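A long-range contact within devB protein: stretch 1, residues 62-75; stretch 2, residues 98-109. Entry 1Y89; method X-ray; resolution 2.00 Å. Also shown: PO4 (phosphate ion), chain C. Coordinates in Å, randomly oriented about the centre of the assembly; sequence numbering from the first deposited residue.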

# COMPACT_ATOMS: atom_id res chain seq x y z
N LEU A 62 8.57 -15.74 14.35
CA LEU A 62 7.36 -14.93 14.61
C LEU A 62 6.92 -15.09 16.06
O LEU A 62 6.98 -16.17 16.61
N HIS A 63 6.50 -13.98 16.68
CA HIS A 63 5.95 -14.00 18.02
C HIS A 63 4.55 -13.44 17.97
O HIS A 63 4.35 -12.34 17.45
N PHE A 64 3.58 -14.19 18.46
CA PHE A 64 2.20 -13.74 18.43
C PHE A 64 1.74 -13.30 19.79
O PHE A 64 1.94 -14.01 20.79
N TRP A 65 1.11 -12.12 19.78
CA TRP A 65 0.50 -11.54 20.97
C TRP A 65 -0.92 -11.19 20.54
O TRP A 65 -1.24 -11.33 19.36
N TRP A 66 -1.75 -10.77 21.50
CA TRP A 66 -3.13 -10.37 21.26
C TRP A 66 -3.37 -8.91 21.57
O TRP A 66 -2.92 -8.42 22.63
N GLY A 67 -4.04 -8.20 20.64
CA GLY A 67 -4.42 -6.80 20.94
C GLY A 67 -5.48 -6.77 22.06
O GLY A 67 -5.60 -5.81 22.82
N ASP A 68 -6.27 -7.83 22.14
CA ASP A 68 -7.20 -8.00 23.27
C ASP A 68 -7.58 -9.48 23.37
O ASP A 68 -7.41 -10.25 22.40
N GLU A 69 -8.12 -9.83 24.53
CA GLU A 69 -8.55 -11.18 24.83
C GLU A 69 -9.74 -11.10 25.78
O GLU A 69 -9.78 -10.23 26.65
N ARG A 70 -10.70 -12.01 25.57
CA ARG A 70 -11.85 -12.16 26.43
C ARG A 70 -11.44 -12.93 27.69
O ARG A 70 -10.64 -13.88 27.63
N CYS A 71 -11.93 -12.48 28.83
CA CYS A 71 -11.49 -13.06 30.09
C CYS A 71 -12.23 -14.36 30.32
O CYS A 71 -13.02 -14.48 31.27
N VAL A 72 -11.95 -15.33 29.44
CA VAL A 72 -12.53 -16.67 29.51
C VAL A 72 -11.40 -17.67 29.35
O VAL A 72 -10.31 -17.32 28.86
N ALA A 73 -11.66 -18.93 29.74
CA ALA A 73 -10.68 -20.01 29.58
C ALA A 73 -10.25 -20.15 28.11
O ALA A 73 -11.04 -19.87 27.19
N PRO A 74 -8.99 -20.55 27.89
CA PRO A 74 -8.49 -20.61 26.52
C PRO A 74 -9.21 -21.63 25.63
O PRO A 74 -9.05 -21.59 24.42
N ASP A 75 -10.01 -22.54 26.20
CA ASP A 75 -10.80 -23.44 25.36
C ASP A 75 -12.29 -23.06 25.32
O ASP A 75 -13.13 -23.82 24.83
N ASN A 98 6.82 -18.86 21.60
CA ASN A 98 6.60 -17.76 20.65
C ASN A 98 5.14 -17.33 20.63
O ASN A 98 4.75 -16.39 19.91
N ILE A 99 4.30 -18.04 21.37
CA ILE A 99 2.88 -17.70 21.43
C ILE A 99 2.59 -17.13 22.82
O ILE A 99 2.67 -17.83 23.81
N HIS A 100 2.27 -15.84 22.89
CA HIS A 100 2.24 -15.15 24.18
C HIS A 100 0.78 -14.83 24.48
O HIS A 100 0.34 -13.67 24.34
N ARG A 101 0.00 -15.83 24.87
CA ARG A 101 -1.41 -15.52 25.02
C ARG A 101 -1.70 -14.69 26.26
O ARG A 101 -0.92 -14.70 27.24
N ILE A 102 -2.81 -13.98 26.22
CA ILE A 102 -3.31 -13.35 27.43
C ILE A 102 -4.02 -14.44 28.23
O ILE A 102 -4.83 -15.21 27.66
N LEU A 103 -3.75 -14.51 29.53
CA LEU A 103 -4.35 -15.54 30.38
C LEU A 103 -5.78 -15.13 30.79
O LEU A 103 -6.01 -14.57 31.87
N GLY A 104 -6.73 -15.44 29.92
CA GLY A 104 -8.11 -15.03 30.12
C GLY A 104 -8.79 -15.71 31.31
O GLY A 104 -9.83 -15.25 31.78
N GLU A 105 -8.24 -16.82 31.77
CA GLU A 105 -8.82 -17.55 32.90
C GLU A 105 -8.43 -16.94 34.24
O GLU A 105 -8.93 -17.36 35.27
N ASN A 106 -7.53 -15.96 34.23
CA ASN A 106 -6.96 -15.46 35.47
C ASN A 106 -7.62 -14.17 35.91
O ASN A 106 -8.39 -13.59 35.14
N GLU A 107 -7.34 -13.74 37.13
CA GLU A 107 -7.87 -12.46 37.62
C GLU A 107 -7.43 -11.35 36.66
O GLU A 107 -6.22 -11.17 36.40
N PRO A 108 -8.40 -10.61 36.09
CA PRO A 108 -8.06 -9.71 34.95
C PRO A 108 -7.08 -8.59 35.24
O PRO A 108 -6.26 -8.31 34.38
N GLN A 109 -7.17 -7.93 36.40
CA GLN A 109 -6.27 -6.81 36.67
C GLN A 109 -4.80 -7.25 36.78
O GLN A 109 -3.92 -6.63 36.18

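The two stretches run side by side and bury 922 Å² between them. A single beta bridge, F64 with I99, fixes the register at the first end. F64 N donates to N98 O at 2.9 Å, and H100 N donates to F64 O at 2.8 Å. N98 (chi1 m) sits at this end: its ND2 donates to L62 O at 2.9 Å, while its CG lies over one face of the H63 ring. L62 and F64, both chi1 m, lead their side-chain ends away from the second stretch.

H100 is the main bump of stretch 2. It gives up 108 Å² to the other stretch. Its CB points toward stretch 1, and chi1 is m. The imidazole lies flat on W65 (chi1 m, chi2 77°) as an offset stack, with planes at 1° to the six-membered ring and centroids 3.9 Å apart. H100 CB also sits over that ring, 3.5 Å from W65 CE3, so the indole face receives both the beta carbon and the imidazole. At its rim, H100 NE2 meets H63 ND1 at 3.0 Å in a hydrogen bond; H63 is also chi1 m.

W66 (chi1 m, chi2 -97°) points toward stretch 2 and turns its ring edge to I99 and H100. Its CH2 is 3.8 Å from I99 CG2, and its CZ3 is 3.7 Å from R101 CA. Water 1 joins the backbones here, donating to H100 O (2.7 Å) and accepting from W66 N (2.9 Å).

I102 (chi1 m, chi2 t) is the next bump. It packs against both W66 and E69: its CD1 is 3.9 Å from W66 CB, and its CB is 3.5 Å from E69 CB. E69 is chi1 t, chi2 p. Its OE2 accepts from water 2 at 2.7 Å, and that water accepts from I102 N at 2.9 Å.

Beyond I102 the backbones close in around G104. A beta carbon there would lie 2.4 Å from V72 O and 2.6 Å from R70 O, a clash with both. Without one, the C71 and G104 CA atoms come within 3.9 Å. C71 (chi1 m) places SG 4.0 Å from P108 CB.

At the far end, P74 packs against a salt-bridged pair. R101 (chi1 p, chi2 and chi3 t) donates from NH2 to E105 OE2 at 2.8 Å and from NH1 to OE1 of E105 at 2.9 Å. P74 CB lies over the guanidinium face, 3.6 Å from R101 NH1. R70 points away, and its NH2 donates to phosphate O3 at 3.1 Å.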

# COMPACT_ATOMS: atom_id res chain seq x y z
CB LEU A 62 6.21 -15.35 13.66
CG LEU A 62 6.43 -15.28 12.15
CD1 LEU A 62 5.14 -15.55 11.38
CD2 LEU A 62 7.01 -13.94 11.73
CB HIS A 63 6.83 -13.17 18.98
CG HIS A 63 8.16 -13.81 19.24
ND1 HIS A 63 8.44 -14.48 20.41
CD2 HIS A 63 9.23 -14.00 18.43
CE1 HIS A 63 9.67 -14.98 20.35
NE2 HIS A 63 10.16 -14.71 19.15
CB PHE A 64 1.25 -14.83 17.89
CG PHE A 64 1.42 -15.10 16.44
CD1 PHE A 64 1.30 -14.07 15.51
CD2 PHE A 64 1.70 -16.36 15.99
CE1 PHE A 64 1.47 -14.32 14.12
CE2 PHE A 64 1.87 -16.62 14.61
CZ PHE A 64 1.76 -15.59 13.69
CB TRP A 65 1.24 -10.27 21.39
CG TRP A 65 2.71 -10.45 21.63
CD1 TRP A 65 3.70 -10.57 20.67
CD2 TRP A 65 3.37 -10.49 22.89
NE1 TRP A 65 4.93 -10.71 21.28
CE2 TRP A 65 4.76 -10.64 22.64
CE3 TRP A 65 2.92 -10.40 24.22
CZ2 TRP A 65 5.70 -10.72 23.65
CZ3 TRP A 65 3.87 -10.48 25.24
CH2 TRP A 65 5.25 -10.64 24.94
CB TRP A 66 -4.11 -11.28 22.03
CG TRP A 66 -4.33 -12.52 21.20
CD1 TRP A 66 -5.37 -12.77 20.34
CD2 TRP A 66 -3.44 -13.62 21.08
NE1 TRP A 66 -5.17 -13.96 19.70
CE2 TRP A 66 -3.98 -14.51 20.13
CE3 TRP A 66 -2.20 -13.95 21.68
CZ2 TRP A 66 -3.36 -15.73 19.78
CZ3 TRP A 66 -1.57 -15.15 21.32
CH2 TRP A 66 -2.14 -16.01 20.37
CB ASP A 68 -8.48 -7.08 23.13
CG ASP A 68 -9.41 -7.48 21.99
OD1 ASP A 68 -8.93 -7.75 20.86
OD2 ASP A 68 -10.65 -7.47 22.21
CB GLU A 69 -7.43 -11.99 25.49
CG GLU A 69 -7.77 -13.46 25.81
CD GLU A 69 -8.22 -14.23 24.57
OE1 GLU A 69 -9.45 -14.18 24.23
OE2 GLU A 69 -7.35 -14.85 23.92
CB ARG A 70 -12.99 -12.90 25.70
CG ARG A 70 -13.63 -12.08 24.55
CD ARG A 70 -12.77 -11.99 23.29
NE ARG A 70 -13.53 -11.43 22.15
CZ ARG A 70 -14.41 -12.12 21.41
NH1 ARG A 70 -14.65 -13.42 21.65
NH2 ARG A 70 -15.04 -11.50 20.41
CB CYS A 71 -11.67 -12.06 31.26
SG CYS A 71 -10.49 -10.73 31.05
CB VAL A 72 -13.62 -16.92 28.40
CG1 VAL A 72 -14.91 -16.06 28.62
CG2 VAL A 72 -13.05 -16.75 26.95
CB ALA A 73 -11.24 -21.35 30.11
CB PRO A 74 -7.01 -20.97 26.71
CG PRO A 74 -6.96 -21.63 28.08
CD PRO A 74 -7.96 -20.91 28.89
CB ASP A 75 -10.60 -24.91 25.77
CG ASP A 75 -11.09 -25.18 27.20
OD1 ASP A 75 -11.30 -24.20 27.99
OD2 ASP A 75 -11.26 -26.39 27.53
CB ASN A 98 7.01 -18.21 19.22
CG ASN A 98 8.50 -18.25 19.02
OD1 ASN A 98 9.25 -18.48 19.96
ND2 ASN A 98 8.95 -18.02 17.79
CB ILE A 99 1.99 -18.95 21.12
CG1 ILE A 99 2.38 -19.56 19.77
CG2 ILE A 99 0.50 -18.57 21.14
CD1 ILE A 99 1.77 -20.95 19.52
CB HIS A 100 3.06 -13.86 24.08
CG HIS A 100 4.48 -14.07 23.63
ND1 HIS A 100 5.54 -14.17 24.50
CD2 HIS A 100 5.02 -14.18 22.39
CE1 HIS A 100 6.66 -14.36 23.83
NE2 HIS A 100 6.38 -14.33 22.54
CB ARG A 101 -2.29 -16.75 24.96
CG ARG A 101 -2.23 -17.63 26.18
CD ARG A 101 -3.29 -18.71 26.15
NE ARG A 101 -3.10 -19.53 27.33
CZ ARG A 101 -3.84 -19.47 28.43
NH1 ARG A 101 -4.88 -18.65 28.50
NH2 ARG A 101 -3.54 -20.26 29.44
CB ILE A 102 -4.26 -12.18 27.07
CG1 ILE A 102 -3.46 -11.06 26.37
CG2 ILE A 102 -5.00 -11.64 28.34
CD1 ILE A 102 -4.29 -9.94 25.74
CB LEU A 103 -3.46 -15.79 31.61
CG LEU A 103 -1.98 -16.07 31.29
CD1 LEU A 103 -1.20 -16.35 32.62
CD2 LEU A 103 -1.80 -17.25 30.32
CB GLU A 105 -8.44 -19.04 32.86
CG GLU A 105 -6.93 -19.37 33.10
CD GLU A 105 -6.06 -19.24 31.84
OE1 GLU A 105 -6.35 -18.41 30.93
OE2 GLU A 105 -5.04 -19.97 31.77
CB ASN A 106 -5.45 -15.25 35.31
CG ASN A 106 -4.66 -16.55 35.37
OD1 ASN A 106 -5.24 -17.63 35.52
ND2 ASN A 106 -3.34 -16.44 35.28
CB GLU A 107 -7.41 -12.21 39.07
CG GLU A 107 -8.13 -11.07 39.77
CD GLU A 107 -7.60 -9.70 39.34
OE1 GLU A 107 -6.36 -9.49 39.43
OE2 GLU A 107 -8.41 -8.84 38.89
CB PRO A 108 -9.42 -9.10 34.56
CG PRO A 108 -10.40 -10.12 35.04
CD PRO A 108 -9.85 -10.57 36.37
CB GLN A 109 -6.70 -6.03 37.91
CG GLN A 109 -5.85 -4.76 38.15
CD GLN A 109 -5.81 -3.83 36.93
OE1 GLN A 109 -6.87 -3.53 36.31
NE2 GLN A 109 -4.59 -3.34 36.59
P PO4 C . -15.35 -7.84 19.65
O1 PO4 C . -14.56 -6.80 20.44
O2 PO4 C . -16.05 -7.14 18.55
O3 PO4 C . -14.32 -8.80 19.16
O4 PO4 C . -16.33 -8.46 20.56
O HOH W 1 -0.64 -11.19 24.16
O HOH W 2 -4.77 -14.23 24.03